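Local structure of sensor protein CzcS (Pseudomonas aeruginosa, 5GPO) at residues L51-L56 and V120-S125. The protein is a zinc-responsive histidine kinase, probably acting in a two-component system for heavy-metal response, represented here by its sensor domain. Numbering follows the deposited sequence.
Sequences LHLSIL and VQVLLS
The H52 imidazole is the flat group here. At its edge, in the ring plane, lie S54 OG and a water. CG of H52 is anti to the backbone N (chi1 -173°), and the ring leans away from 120-125. The water links the ring to strand 120-125. It lies 2.7 Å from H52 ND1 and donates to L123 O at 3.1 Å; its bond to S54 OG is weak. L123 O also accepts from S54 N at 2.9 Å, so two donors grip it.

In this antiparallel pairing H52, S54 and L56 form hydrogen-bonded pairs with S125, L123 and Q121, six nearly straight N-H...O bonds in all. L123 N meets S54 O at 2.8 Å, nearly along the C=O axis.

On the face of L53, I55, V122 and L124, L53 and V122 cross obliquely, with L53 CD1 3.6 Å from V122 CG1. Beside them, I55 CG2, anti to its own N, rests 3.8 Å from V120 CB. L53, I55 and V122 also pack on I20, L41 and L17 of the second subunit. The face of S54, L56 and L123 packs on helix 75-86, L56 on L82 and L123 on L81. The contact joins central strand 119-127 to its neighbour 51-57 in a five-stranded antiparallel sheet of order 2-1-5-4-3, as in PAS-like sensor domains of histidine kinases.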
loop_
_atom_site.group_PDB
_atom_site.type_symbol
_atom_site.label_atom_id
_atom_site.label_comp_id
_atom_site.label_asym_id
_atom_site.label_seq_id
_atom_site.Cartn_x
_atom_site.Cartn_y
_atom_site.Cartn_z
ATOM N N LEU B 51 5.003 -3.204 -1.680
ATOM C CA LEU B 51 5.735 -3.226 -0.432
ATOM C C LEU B 51 5.212 -4.386 0.405
ATOM O O LEU B 51 4.038 -4.758 0.314
ATOM C CB LEU B 51 5.573 -1.886 0.300
ATOM C CG LEU B 51 6.053 -0.600 -0.371
ATOM C CD1 LEU B 51 5.331 0.575 0.248
ATOM C CD2 LEU B 51 7.563 -0.440 -0.176
ATOM N N HIS B 52 6.098 -4.993 1.191
ATOM C CA HIS B 52 5.671 -6.045 2.096
ATOM C C HIS B 52 6.356 -5.846 3.439
ATOM O O HIS B 52 7.518 -5.434 3.497
ATOM C CB HIS B 52 5.987 -7.435 1.534
ATOM C CG HIS B 52 5.407 -8.554 2.348
ATOM N ND1 HIS B 52 6.070 -9.111 3.418
ATOM C CD2 HIS B 52 4.224 -9.211 2.255
ATOM C CE1 HIS B 52 5.329 -10.071 3.949
ATOM N NE2 HIS B 52 4.200 -10.149 3.264
ATOM N N LEU B 53 5.619 -6.084 4.515
ATOM C CA LEU B 53 6.175 -5.880 5.848
ATOM C C LEU B 53 5.982 -7.122 6.700
ATOM O O LEU B 53 4.859 -7.630 6.822
ATOM C CB LEU B 53 5.541 -4.661 6.519
ATOM C CG LEU B 53 6.065 -4.293 7.919
ATOM C CD1 LEU B 53 7.578 -4.086 7.898
ATOM C CD2 LEU B 53 5.361 -3.047 8.434
ATOM N N SER B 54 7.085 -7.621 7.264
ATOM C CA SER B 54 7.083 -8.767 8.168
ATOM C C SER B 54 7.637 -8.337 9.507
ATOM O O SER B 54 8.728 -7.751 9.579
ATOM C CB SER B 54 7.927 -9.923 7.625
ATOM O OG SER B 54 7.319 -10.553 6.524
ATOM N N ILE B 55 6.900 -8.619 10.576
ATOM C CA ILE B 55 7.321 -8.297 11.927
ATOM C C ILE B 55 7.280 -9.578 12.736
ATOM O O ILE B 55 6.227 -10.216 12.827
ATOM C CB ILE B 55 6.429 -7.208 12.531
ATOM C CG1 ILE B 55 6.650 -5.934 11.707
ATOM C CG2 ILE B 55 6.746 -7.004 14.016
ATOM C CD1 ILE B 55 6.149 -4.719 12.340
ATOM N N LEU B 56 8.435 -9.977 13.279
ATOM C CA LEU B 56 8.605 -11.225 14.016
ATOM C C LEU B 56 8.952 -10.915 15.462
ATOM O O LEU B 56 9.730 -9.996 15.730
ATOM C CB LEU B 56 9.740 -12.080 13.435
ATOM C CG LEU B 56 9.857 -12.157 11.916
ATOM C CD1 LEU B 56 11.043 -13.014 11.525
ATOM C CD2 LEU B 56 8.583 -12.710 11.355
ATOM N N VAL B 120 11.091 -7.053 18.594
ATOM C CA VAL B 120 10.682 -7.529 17.279
ATOM C C VAL B 120 11.802 -7.324 16.271
ATOM O O VAL B 120 12.661 -6.443 16.418
ATOM C CB VAL B 120 9.375 -6.859 16.771
ATOM C CG1 VAL B 120 8.177 -7.233 17.664
ATOM C CG2 VAL B 120 9.530 -5.317 16.602
ATOM N N GLN B 121 11.795 -8.163 15.241
ATOM C CA GLN B 121 12.623 -7.986 14.059
ATOM C C GLN B 121 11.707 -7.579 12.914
ATOM O O GLN B 121 10.665 -8.209 12.702
ATOM C CB GLN B 121 13.381 -9.263 13.686
ATOM C CG GLN B 121 14.199 -9.905 14.810
ATOM C CD GLN B 121 15.548 -9.242 15.022
ATOM O OE1 GLN B 121 15.761 -8.098 14.634
ATOM N NE2 GLN B 121 16.474 -9.972 15.640
ATOM N N VAL B 122 12.096 -6.534 12.187
ATOM C CA VAL B 122 11.247 -5.892 11.186
ATOM C C VAL B 122 11.907 -6.091 9.835
ATOM O O VAL B 122 13.057 -5.683 9.636
ATOM C CB VAL B 122 11.049 -4.396 11.475
ATOM C CG1 VAL B 122 10.232 -3.732 10.328
ATOM C CG2 VAL B 122 10.359 -4.197 12.832
ATOM N N LEU B 123 11.182 -6.704 8.910
ATOM C CA LEU B 123 11.687 -7.017 7.578
ATOM C C LEU B 123 10.824 -6.277 6.562
ATOM O O LEU B 123 9.671 -6.656 6.330
ATOM C CB LEU B 123 11.664 -8.525 7.330
ATOM C CG LEU B 123 12.398 -9.394 8.351
ATOM C CD1 LEU B 123 12.256 -10.895 8.035
ATOM C CD2 LEU B 123 13.865 -9.041 8.416
ATOM N N LEU B 124 11.376 -5.229 5.955
ATOM C CA LEU B 124 10.654 -4.417 4.986
ATOM C C LEU B 124 11.229 -4.642 3.592
ATOM O O LEU B 124 12.432 -4.451 3.363
ATOM C CB LEU B 124 10.716 -2.937 5.372
ATOM C CG LEU B 124 10.080 -1.898 4.447
ATOM C CD1 LEU B 124 8.568 -2.081 4.322
ATOM C CD2 LEU B 124 10.405 -0.502 5.008
ATOM N N SER B 125 10.366 -5.026 2.660
ATOM C CA SER B 125 10.802 -5.411 1.325
ATOM C C SER B 125 10.088 -4.563 0.288
ATOM O O SER B 125 8.941 -4.146 0.479
ATOM C CB SER B 125 10.545 -6.893 1.061
ATOM O OG SER B 125 11.374 -7.709 1.866
HETATM O O HOH W 1 8.656 -8.506 4.127
#